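ThermoDBP-single stranded DNA binding protein (Thermoproteus tenax, PDB 3TEK) binds single-stranded DNA and, in the Thermoproteales, probably takes the place of the canonical single-stranded DNA-binding protein. Local coordinates at residues Glu12-Leu17 with Leu27-Thr32; Ser119-Leu124 with Arg135-Leu140. All coordinates share one frame; numbering follows the deposited sequence.

Interaction 1 of 2, residues Glu12-Leu17 with Leu27-Thr32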
loop_
_atom_site.group_PDB
_atom_site.type_symbol
_atom_site.label_atom_id
_atom_site.label_comp_id
_atom_site.label_asym_id
_atom_site.label_seq_id
_atom_site.Cartn_x
_atom_site.Cartn_y
_atom_site.Cartn_z
ATOM N N GLU A 12 6.061 5.909 -5.403
ATOM C CA GLU A 12 7.247 5.083 -5.706
ATOM C C GLU A 12 7.060 3.670 -5.140
ATOM O O GLU A 12 6.447 3.525 -4.074
ATOM C CB GLU A 12 8.488 5.680 -5.052
ATOM C CG GLU A 12 9.807 5.002 -5.366
ATOM C CD GLU A 12 10.907 5.390 -4.391
ATOM O OE1 GLU A 12 10.593 5.913 -3.295
ATOM O OE2 GLU A 12 12.094 5.167 -4.722
ATOM N N VAL A 13 7.557 2.673 -5.861
ATOM C CA VAL A 13 7.530 1.303 -5.412
ATOM C C VAL A 13 8.918 0.717 -5.545
ATOM O O VAL A 13 9.528 0.824 -6.603
ATOM C CB VAL A 13 6.562 0.441 -6.247
ATOM C CG1 VAL A 13 6.484 -0.979 -5.661
ATOM C CG2 VAL A 13 5.181 1.071 -6.295
ATOM N N ARG A 14 9.427 0.135 -4.462
ATOM C CA ARG A 14 10.681 -0.617 -4.502
ATOM C C ARG A 14 10.445 -2.006 -3.893
ATOM O O ARG A 14 9.628 -2.140 -2.996
ATOM C CB ARG A 14 11.757 0.112 -3.688
ATOM C CG ARG A 14 12.092 1.531 -4.140
ATOM C CD ARG A 14 12.976 2.255 -3.095
ATOM N NE ARG A 14 12.207 2.708 -1.920
ATOM C CZ ARG A 14 12.743 3.078 -0.750
ATOM N NH1 ARG A 14 14.065 3.053 -0.544
ATOM N NH2 ARG A 14 11.943 3.462 0.237
ATOM N N SER A 15 11.176 -3.015 -4.373
ATOM C CA SER A 15 11.054 -4.368 -3.855
ATOM C C SER A 15 12.364 -5.166 -3.819
ATOM O O SER A 15 13.366 -4.824 -4.448
ATOM C CB SER A 15 10.016 -5.133 -4.661
ATOM O OG SER A 15 10.422 -5.293 -6.002
ATOM N N GLU A 16 12.346 -6.239 -3.050
ATOM C CA GLU A 16 13.415 -7.231 -3.084
ATOM C C GLU A 16 12.889 -8.562 -2.584
ATOM O O GLU A 16 11.830 -8.638 -1.944
ATOM C CB GLU A 16 14.623 -6.788 -2.254
ATOM C CG GLU A 16 14.366 -6.564 -0.771
ATOM C CD GLU A 16 15.556 -5.899 -0.102
ATOM O OE1 GLU A 16 16.585 -6.577 0.109
ATOM O OE2 GLU A 16 15.465 -4.688 0.187
ATOM N N LEU A 17 13.628 -9.615 -2.898
ATOM C CA LEU A 17 13.247 -10.931 -2.428
ATOM C C LEU A 17 13.822 -11.189 -1.042
ATOM O O LEU A 17 14.862 -10.677 -0.672
ATOM C CB LEU A 17 13.684 -12.014 -3.421
ATOM C CG LEU A 17 12.858 -12.010 -4.721
ATOM C CD1 LEU A 17 13.337 -13.076 -5.698
ATOM C CD2 LEU A 17 11.365 -12.201 -4.464
ATOM N N LEU A 27 9.481 -8.385 -0.309
ATOM C CA LEU A 27 9.421 -7.171 0.516
ATOM C C LEU A 27 9.132 -5.970 -0.380
ATOM O O LEU A 27 9.879 -5.711 -1.314
ATOM C CB LEU A 27 10.729 -6.973 1.269
ATOM C CG LEU A 27 10.880 -5.744 2.161
ATOM C CD1 LEU A 27 9.767 -5.640 3.193
ATOM C CD2 LEU A 27 12.214 -5.797 2.849
ATOM N N ILE A 28 8.042 -5.255 -0.108
ATOM C CA ILE A 28 7.664 -4.130 -0.931
ATOM C C ILE A 28 7.671 -2.845 -0.100
ATOM O O ILE A 28 7.041 -2.762 0.957
ATOM C CB ILE A 28 6.291 -4.313 -1.537
ATOM C CG1 ILE A 28 6.224 -5.610 -2.356
ATOM C CG2 ILE A 28 5.922 -3.109 -2.401
ATOM C CD1 ILE A 28 4.899 -5.812 -2.982
ATOM N N ARG A 29 8.395 -1.851 -0.603
ATOM C CA ARG A 29 8.396 -0.520 -0.041
ATOM C C ARG A 29 7.519 0.323 -0.937
ATOM O O ARG A 29 7.814 0.479 -2.118
ATOM C CB ARG A 29 9.812 0.055 0.007
ATOM C CG ARG A 29 10.737 -0.715 0.942
ATOM C CD ARG A 29 12.198 -0.314 0.827
ATOM N NE ARG A 29 13.024 -1.302 1.529
ATOM C CZ ARG A 29 13.981 -2.067 0.995
ATOM N NH1 ARG A 29 14.322 -1.968 -0.289
ATOM N NH2 ARG A 29 14.634 -2.927 1.776
ATOM N N TRP A 30 6.453 0.880 -0.369
ATOM C CA TRP A 30 5.431 1.539 -1.159
ATOM C C TRP A 30 5.139 2.945 -0.648
ATOM O O TRP A 30 4.783 3.124 0.506
ATOM C CB TRP A 30 4.174 0.665 -1.141
ATOM C CG TRP A 30 2.953 1.258 -1.776
ATOM C CD1 TRP A 30 2.896 1.984 -2.923
ATOM C CD2 TRP A 30 1.608 1.164 -1.293
ATOM N NE1 TRP A 30 1.605 2.347 -3.191
ATOM C CE2 TRP A 30 0.789 1.864 -2.205
ATOM C CE3 TRP A 30 1.021 0.578 -0.173
ATOM C CZ2 TRP A 30 -0.594 1.980 -2.043
ATOM C CZ3 TRP A 30 -0.356 0.693 -0.011
ATOM C CH2 TRP A 30 -1.148 1.386 -0.948
ATOM N N ASN A 31 5.329 3.943 -1.499
ATOM C CA ASN A 31 4.892 5.304 -1.179
ATOM C C ASN A 31 3.685 5.629 -2.011
ATOM O O ASN A 31 3.716 5.488 -3.207
ATOM C CB ASN A 31 5.993 6.349 -1.419
ATOM C CG ASN A 31 5.615 7.770 -0.882
ATOM O OD1 ASN A 31 4.436 8.154 -0.835
ATOM N ND2 ASN A 31 6.628 8.544 -0.483
ATOM N N THR A 32 2.621 6.084 -1.354
ATOM C CA THR A 32 1.343 6.353 -2.008
ATOM C C THR A 32 1.429 7.478 -3.005
ATOM O O THR A 32 0.614 7.570 -3.930
ATOM C CB THR A 32 0.281 6.819 -0.981
ATOM O OG1 THR A 32 0.697 8.060 -0.388
ATOM C CG2 THR A 32 0.088 5.758 0.103
HETATM O O HOH W 1 9.293 3.477 -1.830
#
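Five backbone hydrogen bonds stitch Glu12-Leu17 to Leu27-Thr32, with the strand axes 4.6 Å apart. Arg14 and Arg29 form a hydrogen-bonded pair, Arg29 N reaching Arg14 O at 2.7 Å; Glu16 and Leu27 form another, and Asn31 N meets Glu12 O almost along its C=O axis. At the non-hydrogen-bonded pair Ser15-Ile28, the Ser15 CA-H points at Leu27 O, 3.1 Å from CA.

Charge dominates the face bearing Arg14, Glu16, Leu27 and Arg29. Arg29, extended from CG to NE, makes a salt bridge with Glu16, Arg29 NH2 donating to Glu16 OE2 at 2.5 Å and Arg29 NH1 only weakly; the Glu16 carboxylate plane is turned 78° from the Arg29 guanidinium plane. Arg29 CD lies over the centre of the Arg14 guanidinium, 3.7 Å above its plane, so methylene rather than like charge meets that face. A water oxygen accepts from Arg14 NE at 3.0 Å.

The face bearing Val13, Ser15, Ile28 and Trp30 is mainly apolar: Val13 CG1 touches Ile28 CG2 at 3.9 Å, while Val13 CG2 approaches Trp30 CD1 obliquely. Helix 52-68 packs here, and its Gln67 NE2 hydrogen-bonds Ser15 OG. This is an antiparallel beta hairpin, strand 13-20 forming one edge of a four-stranded sheet.

Interaction 2 of 2, residues Ser119-Leu124 with Arg135-Leu140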
loop_
_atom_site.group_PDB
_atom_site.type_symbol
_atom_site.label_atom_id
_atom_site.label_comp_id
_atom_site.label_asym_id
_atom_site.label_seq_id
_atom_site.Cartn_x
_atom_site.Cartn_y
_atom_site.Cartn_z
ATOM N N SER A 119 4.395 6.395 3.408
ATOM C CA SER A 119 5.285 5.337 2.985
ATOM C C SER A 119 5.159 4.205 4.000
ATOM O O SER A 119 5.126 4.432 5.230
ATOM C CB SER A 119 6.726 5.795 2.917
ATOM O OG SER A 119 7.192 6.052 4.223
ATOM N N THR A 120 5.089 2.995 3.486
ATOM C CA THR A 120 5.000 1.830 4.355
ATOM C C THR A 120 5.699 0.643 3.715
ATOM O O THR A 120 6.194 0.730 2.589
ATOM C CB THR A 120 3.540 1.516 4.709
ATOM O OG1 THR A 120 3.509 0.525 5.768
ATOM C CG2 THR A 120 2.765 1.074 3.457
ATOM N N GLU A 121 5.799 -0.438 4.465
ATOM C CA GLU A 121 6.402 -1.669 3.976
ATOM C C GLU A 121 5.431 -2.819 4.108
ATOM O O GLU A 121 4.708 -2.912 5.100
ATOM C CB GLU A 121 7.640 -2.017 4.776
ATOM C CG GLU A 121 8.773 -1.052 4.617
ATOM C CD GLU A 121 10.118 -1.658 5.046
ATOM O OE1 GLU A 121 10.178 -2.831 5.518
ATOM O OE2 GLU A 121 11.111 -0.941 4.893
ATOM N N LEU A 122 5.434 -3.680 3.091
ATOM C CA LEU A 122 4.603 -4.888 3.010
ATOM C C LEU A 122 5.495 -6.094 2.658
ATOM O O LEU A 122 6.523 -5.935 1.969
ATOM C CB LEU A 122 3.531 -4.725 1.901
ATOM C CG LEU A 122 2.878 -3.328 1.734
ATOM C CD1 LEU A 122 2.080 -3.207 0.447
ATOM C CD2 LEU A 122 1.974 -3.004 2.945
ATOM N N VAL A 123 5.100 -7.278 3.124
ATOM C CA VAL A 123 5.706 -8.555 2.660
ATOM C C VAL A 123 4.589 -9.393 2.011
ATOM O O VAL A 123 3.556 -9.668 2.634
ATOM C CB VAL A 123 6.372 -9.340 3.822
ATOM C CG1 VAL A 123 6.924 -10.746 3.355
ATOM C CG2 VAL A 123 7.511 -8.529 4.434
ATOM N N LEU A 124 4.764 -9.734 0.749
ATOM C CA LEU A 124 3.803 -10.570 0.050
ATOM C C LEU A 124 4.339 -11.981 -0.005
ATOM O O LEU A 124 5.456 -12.193 -0.471
ATOM C CB LEU A 124 3.559 -10.067 -1.363
ATOM C CG LEU A 124 2.759 -10.977 -2.333
ATOM C CD1 LEU A 124 1.298 -11.109 -1.911
ATOM C CD2 LEU A 124 2.865 -10.437 -3.744
ATOM N N ARG A 135 3.723 -2.628 9.887
ATOM C CA ARG A 135 3.186 -1.354 10.410
ATOM C C ARG A 135 4.255 -0.481 11.047
ATOM O O ARG A 135 4.179 0.743 10.957
ATOM C CB ARG A 135 2.098 -1.548 11.499
ATOM C CG ARG A 135 1.083 -2.643 11.262
ATOM N N ASP A 136 5.206 -1.119 11.740
ATOM C CA ASP A 136 6.293 -0.387 12.441
ATOM C C ASP A 136 7.057 0.541 11.490
ATOM O O ASP A 136 7.621 1.525 11.934
ATOM C CB ASP A 136 7.305 -1.340 13.096
ATOM C CG ASP A 136 6.709 -2.150 14.254
ATOM O OD1 ASP A 136 5.568 -1.845 14.687
ATOM O OD2 ASP A 136 7.419 -3.076 14.742
ATOM N N LYS A 137 7.069 0.222 10.192
ATOM C CA LYS A 137 7.731 1.095 9.203
ATOM C C LYS A 137 6.815 2.132 8.496
ATOM O O LYS A 137 7.203 2.741 7.513
ATOM C CB LYS A 137 8.452 0.224 8.172
ATOM C CG LYS A 137 9.484 -0.713 8.781
ATOM C CD LYS A 137 10.619 0.064 9.447
ATOM C CE LYS A 137 11.918 -0.698 9.361
ATOM N NZ LYS A 137 13.072 0.224 9.556
ATOM N N THR A 138 5.610 2.341 8.987
ATOM C CA THR A 138 4.702 3.259 8.325
ATOM C C THR A 138 5.072 4.691 8.691
ATOM O O THR A 138 5.250 4.982 9.862
ATOM C CB THR A 138 3.253 2.979 8.734
ATOM O OG1 THR A 138 2.933 1.619 8.413
ATOM C CG2 THR A 138 2.291 3.903 7.994
ATOM N N GLN A 139 5.191 5.582 7.710
ATOM C CA GLN A 139 5.469 7.005 8.000
ATOM C C GLN A 139 4.675 7.946 7.135
ATOM O O GLN A 139 4.311 7.621 6.010
ATOM C CB GLN A 139 6.948 7.306 7.831
ATOM C CG GLN A 139 7.757 6.958 9.082
ATOM C CD GLN A 139 9.078 6.359 8.751
ATOM O OE1 GLN A 139 9.814 6.901 7.926
ATOM N NE2 GLN A 139 9.397 5.215 9.379
ATOM N N LEU A 140 4.396 9.110 7.705
ATOM C CA LEU A 140 3.639 10.149 7.048
ATOM C C LEU A 140 4.502 11.369 6.843
ATOM O O LEU A 140 5.191 11.843 7.767
ATOM C CB LEU A 140 2.460 10.560 7.912
ATOM C CG LEU A 140 1.465 11.497 7.248
ATOM C CD1 LEU A 140 0.495 10.690 6.412
ATOM C CD2 LEU A 140 0.749 12.366 8.308
#
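Strand 119-124 and residues 138-140 run antiparallel, their axes 4.8 Å apart at 167°, but they pair over a short length. Ser119 and Gln139 make one hydrogen-bonded pair: Gln139 N donates to Ser119 O at 2.7 Å, nearly along the C=O axis, and Ser119 N returns a bond to Gln139 O in the carbonyl plane. Thr138 CA adds a CA-H...O contact to Ser119 O. Before this pair the chain turns a corner through a type I beta turn from Arg135 to Thr138, closed by Thr138 N donating to Arg135 O at 2.9 Å.

The same oxygen takes a second bond, from Thr138 OG1 at 3.0 Å, with the hydroxyl above the carbonyl plane. Thr138 can reach back because OG1 lies anti to its own carbonyl carbon (chi1 -58°), beside the backbone N. The irregularity interrupts strand 131-142, the last strand of the antiparallel sheet and the partner of strand 116-124 in a beta hairpin; backbone hydrogen bonds of Glu121 with Asn134 and of Val123 with Leu132 resume the pairing beyond it.

Thr120 lies beside Thr138, both pointing the same way, with their OG1 atoms 2.9 Å apart. Thr120 OG1, anti to its backbone N, accepts a hydrogen bond from Trp133 NE1, which reaches Thr138 OG1 weakly, so the indole N-H serves both threonines.

Glu121 and Lys137 run alongside each other through their aliphatic parts, Glu121 CG resting 3.8 Å from Lys137 CB. Bends at chi2 and chi3 carry the ammonium off, leaving Lys137 NZ 5.2 Å from Glu121 OE2, opposite charges but not in contact. The carboxylate instead takes a hydrogen bond from Asn134 ND2 through OE1. Toward the exposed Gln139, Ser119 OG approaches the Gln139 CB methylene at 3.8 Å.

From the N terminus, interaction 1 closes first: the chain runs out along 13-20, turns, and returns along 23-31. The helices then intervene before strand 116-124 re-enters the sheet beside 23-31, and interaction 2 closes the second hairpin with 131-142. The two loops follow in series, neither nested nor crossed. Their inner strands are neighbours, so the hairpins fuse into one antiparallel sheet in the order of the sequence. Probable hydrogen bonds from Ile28 N to Leu122 O, at 2.7 Å, and from Trp30 N to Thr120 O make the seam. Leu27 CD1 packs against Glu121 on one face, while on the other Leu122 meets Trp30 and helix 52-68.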